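Local structure of C2 toxin component I (Clostridium botulinum, 2J3X) at residues W29-A40 against D81-N92. The protein is the enzymatic component of the binary C2 toxin, an ADP-ribosyltransferase that modifies actin inside target cells. The protein carries 2 engineered substitutions. Numbering follows the deposited sequence. Where two conformers were deposited one is given.
With SO4 (sulfate ion), chain S; SO4 (sulfate ion), chain M.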
ATOM      1  N   TRP A  29      -9.917  17.263 -21.923  1.00 14.49           N
ATOM      2  CA  TRP A  29     -10.179  17.023 -20.516  1.00 15.39           C
ATOM      3  C   TRP A  29     -10.686  18.296 -19.866  1.00 15.01           C
ATOM      4  O   TRP A  29     -11.693  18.254 -19.123  1.00 13.93           O
ATOM      5  CB  TRP A  29      -8.877  16.583 -19.851  1.00 14.45           C
ATOM      6  CG  TRP A  29      -8.990  16.138 -18.404  1.00 15.51           C
ATOM      7  CD1 TRP A  29     -10.094  15.673 -17.742  1.00 15.55           C
ATOM      8  CD2 TRP A  29      -7.888  16.065 -17.489  1.00 14.16           C
ATOM      9  NE1 TRP A  29      -9.732  15.338 -16.409  1.00 15.37           N
ATOM     10  CE2 TRP A  29      -8.391  15.590 -16.248  1.00 16.03           C
ATOM     11  CE3 TRP A  29      -6.539  16.446 -17.578  1.00 13.98           C
ATOM     12  CZ2 TRP A  29      -7.550  15.387 -15.129  1.00 14.51           C
ATOM     13  CZ3 TRP A  29      -5.697  16.293 -16.443  1.00 13.56           C
ATOM     14  CH2 TRP A  29      -6.228  15.751 -15.242  1.00 14.98           C
ATOM     15  N   PHE A  30      -9.991  19.404 -20.116  1.00 15.05           N
ATOM     16  CA  PHE A  30     -10.327  20.667 -19.429  1.00 17.16           C
ATOM     17  C   PHE A  30     -11.733  21.163 -19.804  1.00 17.71           C
ATOM     18  O   PHE A  30     -12.352  21.882 -19.009  1.00 19.03           O
ATOM     19  CB  PHE A  30      -9.272  21.738 -19.675  1.00 17.46           C
ATOM     20  CG  PHE A  30      -8.080  21.643 -18.743  1.00 20.48           C
ATOM     21  CD1 PHE A  30      -7.574  20.402 -18.366  1.00 23.32           C
ATOM     22  CD2 PHE A  30      -7.488  22.790 -18.223  1.00 25.42           C
ATOM     23  CE1 PHE A  30      -6.456  20.287 -17.511  1.00 22.72           C
ATOM     24  CE2 PHE A  30      -6.389  22.683 -17.339  1.00 27.41           C
ATOM     25  CZ  PHE A  30      -5.882  21.416 -17.003  1.00 24.32           C
ATOM     26  N   THR A  31     -12.266  20.737 -20.947  1.00 17.14           N
ATOM     27  CA  THR A  31     -13.669  21.125 -21.256  1.00 18.42           C
ATOM     28  C   THR A  31     -14.675  20.557 -20.258  1.00 18.95           C
ATOM     29  O   THR A  31     -15.820  21.013 -20.210  1.00 18.93           O
ATOM     30  CB  THR A  31     -14.108  20.788 -22.670  1.00 17.79           C
ATOM     31  OG1 THR A  31     -14.254  19.369 -22.838  1.00 21.13           O
ATOM     32  CG2 THR A  31     -13.061  21.321 -23.673  1.00 20.84           C
ATOM     33  N   LYS A  32     -14.250  19.568 -19.462  1.00 16.82           N
ATOM     34  CA  LYS A  32     -15.168  18.907 -18.560  1.00 15.84           C
ATOM     35  C   LYS A  32     -14.951  19.393 -17.120  1.00 15.24           C
ATOM     36  O   LYS A  32     -15.645  18.915 -16.205  1.00 15.79           O
ATOM     37  CB  LYS A  32     -14.965  17.393 -18.602  1.00 15.81           C
ATOM     38  CG  LYS A  32     -15.202  16.746 -19.992  1.00 19.43           C
ATOM     39  CD  LYS A  32     -14.747  15.307 -19.959  1.00 21.22           C
ATOM     40  CE  LYS A  32     -14.216  14.781 -21.267  1.00 23.37           C
ATOM     41  NZ  LYS A  32     -14.285  13.301 -21.166  1.00 20.30           N
ATOM     42  N   LEU A  33     -13.991  20.297 -16.921  1.00 14.77           N
ATOM     43  CA  LEU A  33     -13.627  20.681 -15.542  1.00 15.50           C
ATOM     44  C   LEU A  33     -14.121  22.062 -15.147  1.00 17.47           C
ATOM     45  O   LEU A  33     -14.256  22.953 -15.996  1.00 19.39           O
ATOM     46  CB  LEU A  33     -12.098  20.629 -15.356  1.00 14.59           C
ATOM     47  CG  LEU A  33     -11.463  19.306 -15.796  1.00 15.01           C
ATOM     48  CD1 LEU A  33      -9.990  19.336 -15.434  1.00 16.16           C
ATOM     49  CD2 LEU A  33     -12.175  18.161 -15.105  1.00 16.97           C
ATOM     50  N   ASN A  34     -14.301  22.256 -13.839  1.00 18.47           N
ATOM     51  CA  ASN A  34     -14.618  23.560 -13.293  1.00 19.61           C
ATOM     52  C   ASN A  34     -13.292  24.256 -12.959  1.00 20.40           C
ATOM     53  O   ASN A  34     -12.223  23.605 -13.020  1.00 19.30           O
ATOM     54  CB  ASN A  34     -15.611  23.408 -12.132  1.00 20.39           C
ATOM     55  CG  ASN A  34     -15.018  22.709 -10.910  1.00 20.82           C
ATOM     56  OD1 ASN A  34     -13.829  22.836 -10.635  1.00 21.06           O
ATOM     57  ND2 ASN A  34     -15.861  22.032 -10.127  1.00 22.82           N
ATOM     58  N   ASN A  35     -13.331  25.552 -12.646  1.00 20.67           N
ATOM     59  CA  ASN A  35     -12.127  26.351 -12.425  0.50 21.27           C
ATOM     60  C   ASN A  35     -11.231  25.787 -11.326  1.00 21.25           C
ATOM     61  O   ASN A  35     -10.020  25.727 -11.484  1.00 21.70           O
ATOM     62  CB  ASN A  35     -12.510  27.809 -12.064  0.50 22.27           C
ATOM     63  CG  ASN A  35     -11.288  28.709 -11.800  0.50 22.35           C
ATOM     64  OD1 ASN A  35     -10.387  28.830 -12.632  0.50 22.80           O
ATOM     65  ND2 ASN A  35     -11.276  29.358 -10.645  0.50 20.82           N
ATOM     66  N   LEU A  36     -11.832  25.410 -10.201  1.00 19.76           N
ATOM     67  CA  LEU A  36     -11.004  24.853  -9.083  1.00 19.92           C
ATOM     68  C   LEU A  36     -10.290  23.545  -9.456  1.00 17.86           C
ATOM     69  O   LEU A  36      -9.111  23.347  -9.125  1.00 17.47           O
ATOM     70  CB  LEU A  36     -11.810  24.695  -7.811  1.00 20.37           C
ATOM     71  CG  LEU A  36     -12.134  26.099  -7.244  1.00 23.33           C
ATOM     72  CD1 LEU A  36     -13.112  25.910  -6.119  1.00 25.71           C
ATOM     73  CD2 LEU A  36     -10.865  26.884  -6.796  1.00 25.12           C
ATOM     74  N   GLU A  37     -10.996  22.675 -10.167  1.00 16.45           N
ATOM     75  CA  GLU A  37     -10.362  21.454 -10.704  1.00 17.21           C
ATOM     76  C   GLU A  37      -9.222  21.775 -11.651  1.00 17.95           C
ATOM     77  O   GLU A  37      -8.160  21.147 -11.620  1.00 17.40           O
ATOM     78  CB  GLU A  37     -11.381  20.631 -11.455  1.00 16.19           C
ATOM     79  CG  GLU A  37     -12.313  19.863 -10.480  1.00 16.81           C
ATOM     80  CD  GLU A  37     -13.643  19.485 -11.074  1.00 19.10           C
ATOM     81  OE1 GLU A  37     -13.890  19.782 -12.248  1.00 18.44           O
ATOM     82  OE2 GLU A  37     -14.478  18.944 -10.320  1.00 19.88           O
ATOM     83  N   GLU A  38      -9.459  22.717 -12.550  1.00 19.62           N
ATOM     84  CA  GLU A  38      -8.383  23.151 -13.444  1.00 21.54           C
ATOM     85  C   GLU A  38      -7.178  23.717 -12.696  1.00 21.38           C
ATOM     86  O   GLU A  38      -6.040  23.412 -13.043  1.00 22.99           O
ATOM     87  CB  GLU A  38      -8.891  24.198 -14.462  1.00 22.77           C
ATOM     88  CG  GLU A  38      -9.881  23.614 -15.457  1.00 23.88           C
ATOM     89  CD  GLU A  38     -10.108  24.527 -16.684  1.00 26.81           C
ATOM     90  OE1 GLU A  38      -9.313  25.473 -16.878  1.00 32.77           O
ATOM     91  OE2 GLU A  38     -11.062  24.277 -17.453  1.00 32.40           O
ATOM     92  N   VAL A  39      -7.434  24.542 -11.690  1.00 21.12           N
ATOM     93  CA  VAL A  39      -6.352  25.138 -10.908  1.00 20.86           C
ATOM     94  C   VAL A  39      -5.580  24.004 -10.242  1.00 19.66           C
ATOM     95  O   VAL A  39      -4.347  23.959 -10.313  1.00 19.39           O
ATOM     96  CB  VAL A  39      -6.878  26.133  -9.869  1.00 22.50           C
ATOM     97  CG1 VAL A  39      -5.755  26.576  -8.904  1.00 23.07           C
ATOM     98  CG2 VAL A  39      -7.519  27.330 -10.565  1.00 25.52           C
ATOM     99  N   ALA A  40      -6.309  23.035  -9.687  1.00 17.49           N
ATOM    100  CA  ALA A  40      -5.650  21.915  -8.979  1.00 18.22           C
ATOM    101  C   ALA A  40      -4.805  21.077  -9.918  1.00 18.65           C
ATOM    102  O   ALA A  40      -3.670  20.723  -9.597  1.00 20.40           O
ATOM    103  CB  ALA A  40      -6.712  21.048  -8.288  1.00 16.86           C
ATOM    104  N   ASP A  81      -7.235  19.993  -2.912  1.00 12.57           N
ATOM    105  CA  ASP A  81      -6.566  19.799  -4.213  1.00 13.12           C
ATOM    106  C   ASP A  81      -6.529  18.312  -4.599  1.00 12.13           C
ATOM    107  O   ASP A  81      -6.841  17.954  -5.741  1.00 13.92           O
ATOM    108  CB  ASP A  81      -5.138  20.381  -4.215  1.00 13.98           C
ATOM    109  CG  ASP A  81      -5.129  21.894  -4.397  1.00 18.80           C
ATOM    110  OD1 ASP A  81      -6.156  22.435  -4.858  1.00 24.47           O
ATOM    111  OD2 ASP A  81      -4.088  22.514  -4.084  1.00 22.31           O
ATOM    112  N   VAL A  82      -6.168  17.431  -3.662  1.00 11.68           N
ATOM    113  CA  VAL A  82      -6.255  15.963  -3.907  1.00 11.07           C
ATOM    114  C   VAL A  82      -7.685  15.576  -4.311  1.00 11.36           C
ATOM    115  O   VAL A  82      -7.888  14.816  -5.297  1.00 11.30           O
ATOM    116  CB  VAL A  82      -5.781  15.127  -2.688  1.00  9.94           C
ATOM    117  CG1 VAL A  82      -6.179  13.617  -2.766  1.00 10.21           C
ATOM    118  CG2 VAL A  82      -4.246  15.320  -2.448  1.00 10.75           C
ATOM    119  N   GLU A  83      -8.688  16.053  -3.574  1.00 10.54           N
ATOM    120  CA  GLU A  83     -10.073  15.687  -3.914  1.00  9.98           C
ATOM    121  C   GLU A  83     -10.449  16.194  -5.317  1.00 10.20           C
ATOM    122  O   GLU A  83     -11.142  15.495  -6.076  1.00 11.55           O
ATOM    123  CB  GLU A  83     -10.989  16.256  -2.844  1.00  9.20           C
ATOM    124  CG  GLU A  83     -10.789  15.556  -1.470  1.00  9.15           C
ATOM    125  CD  GLU A  83     -11.515  16.240  -0.301  1.00  9.84           C
ATOM    126  OE1 GLU A  83     -11.904  17.403  -0.458  1.00 11.88           O
ATOM    127  OE2 GLU A  83     -11.704  15.553   0.746  1.00 10.95           O
ATOM    128  N   ARG A  84     -10.005  17.403  -5.654  1.00 10.95           N
ATOM    129  CA  ARG A  84     -10.308  17.991  -6.979  1.00 11.73           C
ATOM    130  C   ARG A  84      -9.660  17.245  -8.137  1.00 12.04           C
ATOM    131  O   ARG A  84     -10.249  17.123  -9.214  1.00 13.35           O
ATOM    132  CB  ARG A  84      -9.933  19.473  -7.001  1.00 10.67           C
ATOM    133  CG  ARG A  84     -10.965  20.326  -6.199  1.00 12.53           C
ATOM    134  CD  ARG A  84     -10.433  21.710  -5.858  1.00 13.35           C
ATOM    135  NE  ARG A  84     -11.335  22.356  -4.891  1.00 13.27           N
ATOM    136  CZ  ARG A  84     -10.977  23.375  -4.095  1.00 17.51           C
ATOM    137  NH1 ARG A  84      -9.739  23.918  -4.168  1.00 15.65           N
ATOM    138  NH2 ARG A  84     -11.870  23.870  -3.227  1.00 13.42           N
ATOM    139  N   ILE A  85      -8.437  16.772  -7.912  1.00 11.95           N
ATOM    140  CA  ILE A  85      -7.715  15.956  -8.909  1.00 11.69           C
ATOM    141  C   ILE A  85      -8.482  14.639  -9.073  1.00 11.15           C
ATOM    142  O   ILE A  85      -8.713  14.166 -10.187  1.00 11.01           O
ATOM    143  CB  ILE A  85      -6.217  15.760  -8.533  1.00 12.42           C
ATOM    144  CG1 ILE A  85      -5.461  17.083  -8.646  1.00 12.14           C
ATOM    145  CG2 ILE A  85      -5.548  14.737  -9.489  1.00 10.76           C
ATOM    146  CD1 ILE A  85      -4.096  17.071  -7.879  1.00 13.09           C
ATOM    147  N   ARG A  86      -8.883  14.014  -7.970  1.00 10.78           N
ATOM    148  CA  ARG A  86      -9.654  12.771  -8.044  1.00 11.38           C
ATOM    149  C   ARG A  86     -10.911  12.975  -8.840  1.00 12.85           C
ATOM    150  O   ARG A  86     -11.273  12.116  -9.675  1.00 13.45           O
ATOM    151  CB  ARG A  86     -10.047  12.273  -6.642  1.00 11.68           C
ATOM    152  CG  ARG A  86      -8.875  11.749  -5.818  1.00  9.39           C
ATOM    153  CD  ARG A  86      -9.481  11.295  -4.494  1.00 13.64           C
ATOM    154  NE  ARG A  86      -8.474  11.014  -3.467  1.00 12.28           N
ATOM    155  CZ  ARG A  86      -8.746  10.902  -2.166  1.00 12.20           C
ATOM    156  NH1 ARG A  86      -9.996  11.086  -1.705  1.00 13.57           N
ATOM    157  NH2 ARG A  86      -7.758  10.606  -1.328  1.00 12.28           N
ATOM    158  N   GLU A  87     -11.589  14.082  -8.553  1.00 12.40           N
ATOM    159  CA  GLU A  87     -12.840  14.412  -9.243  0.50 14.02           C
ATOM    160  C   GLU A  87     -12.616  14.679 -10.734  1.00 14.19           C
ATOM    161  O   GLU A  87     -13.420  14.206 -11.568  1.00 15.70           O
ATOM    162  CB  GLU A  87     -13.488  15.614  -8.568  0.50 13.92           C
ATOM    163  CG  GLU A  87     -14.827  16.030  -9.103  0.50 14.38           C
ATOM    164  CD  GLU A  87     -15.397  17.284  -8.397  0.50 16.66           C
ATOM    165  OE1 GLU A  87     -14.832  17.745  -7.386  0.50 23.16           O
ATOM    166  OE2 GLU A  87     -16.424  17.819  -8.860  0.50 22.30           O
ATOM    167  N   ALA A  88     -11.531  15.361 -11.075  1.00 13.65           N
ATOM    168  CA  ALA A  88     -11.195  15.612 -12.497  1.00 11.89           C
ATOM    169  C   ALA A  88     -10.934  14.282 -13.222  1.00 13.87           C
ATOM    170  O   ALA A  88     -11.389  14.043 -14.359  1.00 12.50           O
ATOM    171  CB  ALA A  88      -9.965  16.531 -12.583  1.00 12.27           C
ATOM    172  N   LEU A  89     -10.276  13.357 -12.540  1.00 12.31           N
ATOM    173  CA  LEU A  89      -9.980  12.056 -13.181  1.00 14.54           C
ATOM    174  C   LEU A  89     -11.257  11.237 -13.476  1.00 15.60           C
ATOM    175  O   LEU A  89     -11.318  10.521 -14.460  1.00 15.68           O
ATOM    176  CB  LEU A  89      -8.989  11.246 -12.318  1.00 13.70           C
ATOM    177  CG  LEU A  89      -7.585  11.847 -12.227  1.00 12.42           C
ATOM    178  CD1 LEU A  89      -6.779  11.046 -11.164  1.00 13.64           C
ATOM    179  CD2 LEU A  89      -6.875  11.683 -13.569  1.00 16.77           C
ATOM    180  N   LEU A  90     -12.256  11.329 -12.583  1.00 16.10           N
ATOM    181  CA  LEU A  90     -13.508  10.554 -12.715  1.00 18.58           C
ATOM    182  C   LEU A  90     -14.261  10.945 -13.976  1.00 19.15           C
ATOM    183  O   LEU A  90     -15.081  10.173 -14.477  1.00 19.07           O
ATOM    184  CB  LEU A  90     -14.414  10.800 -11.488  1.00 19.67           C
ATOM    185  CG  LEU A  90     -14.480   9.699 -10.444  1.00 25.26           C
ATOM    186  CD1 LEU A  90     -13.294   8.758 -10.505  1.00 29.08           C
ATOM    187  CD2 LEU A  90     -14.732  10.257  -9.040  1.00 27.07           C
ATOM    188  N   LYS A  91     -13.974  12.142 -14.475  1.00 19.34           N
ATOM    189  CA  LYS A  91     -14.726  12.733 -15.587  1.00 21.34           C
ATOM    190  C   LYS A  91     -14.210  12.269 -16.949  1.00 20.95           C
ATOM    191  O   LYS A  91     -14.798  12.576 -17.983  1.00 21.67           O
ATOM    192  CB  LYS A  91     -14.663  14.255 -15.482  1.00 21.52           C
ATOM    193  CG  LYS A  91     -15.572  14.819 -14.355  1.00 22.56           C
ATOM    194  CD  LYS A  91     -15.380  16.316 -14.138  1.00 24.47           C
ATOM    195  CE  LYS A  91     -16.461  16.907 -13.183  1.00 25.77           C
ATOM    196  NZ  LYS A  91     -16.314  18.425 -13.128  1.00 33.93           N
ATOM    197  N   ASN A  92     -13.130  11.502 -16.964  1.00 19.11           N
ATOM    198  CA  ASN A  92     -12.418  11.259 -18.202  1.00 18.07           C
ATOM    199  C   ASN A  92     -11.963   9.825 -18.296  1.00 18.09           C
ATOM    200  O   ASN A  92     -11.171   9.388 -17.479  1.00 17.73           O
ATOM    201  CB  ASN A  92     -11.223  12.213 -18.220  1.00 18.61           C
ATOM    202  CG  ASN A  92     -10.748  12.545 -19.610  1.00 21.25           C
ATOM    203  OD1 ASN A  92     -11.550  12.937 -20.461  1.00 20.75           O
ATOM    204  ND2 ASN A  92      -9.444  12.495 -19.824  1.00 18.71           N
TER
HETATM  205  S   SO4 S1449     -16.589  26.993 -13.041  1.00 88.66           S
HETATM  206  O1  SO4 S1449     -16.988  28.398 -13.118  1.00 89.64           O
HETATM  207  O2  SO4 S1449     -17.629  26.132 -13.595  1.00 88.21           O
HETATM  208  O3  SO4 S1449     -15.349  26.801 -13.790  1.00 88.83           O
HETATM  209  O4  SO4 S1449     -16.400  26.647 -11.638  1.00 89.55           O
HETATM  210  S   SO4 M1443     -12.351  12.192   0.721  1.00 12.20           S
HETATM  211  O1  SO4 M1443     -11.160  13.103   0.586  1.00 12.66           O
HETATM  212  O2  SO4 M1443     -13.227  12.534  -0.396  1.00 13.36           O
HETATM  213  O3  SO4 M1443     -11.934  10.797   0.537  1.00 12.76           O
HETATM  214  O4  SO4 M1443     -13.032  12.400   2.003  1.00 14.25           O
HETATM  215  O   HOH W   1     -15.212  20.782  -7.219  1.00 27.08           O
HETATM  216  O   HOH W   2      -8.126  24.297  -6.660  1.00 17.63           O
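K91 and E37 meet from opposite directions and form the ionic centre of this contact, where the turn between helices 15-30 and 35-42 packs on the C-terminal part of helix 77-90. K91 NZ lies 2.9 Å from E37 OE1, on that oxygen's syn lone pair, and also donates in the carbonyl plane to K32 O at 3.2 Å. The lysine, extended beyond CG, thus ties the first helical turn of 35-42 to the loop before it. K32 in turn reaches the end of 81-92: its chain bends at chi3 (-149°) and NZ donates to N92 OD1 at 2.8 Å, with a weak second bond to K91 O.

The W29 indole is fixed along its edge: NE1 points almost straight at A88 O, 2.9 Å away and close to the ring plane. That carbonyl is approached from above its own plane, while K91 N reaches it from the opposite face. N92 ND2 lies over one face of the indole, by CG and CD1, with the amide tilted 19° from the ring, and A88 CB touches both W29 CZ2 and L33 CD2. Farther along, where the helices cross at -105°, A40 CB rests on R84 CB and L36 CD1 covers one face of the R84 guanidinium.

Positioning E37 is a capping box: its N donates to N34 OD1 at 2.9 Å, and N34 N returns a bond to E37 OE1. E37 therefore completes the capping box begun by N34 and is also the ion-pair partner of K91, just past the end of helix 77-90, with OE1 gripped by two donors. The K91 ammonium would probably offset any negative charge on this buried carboxylate.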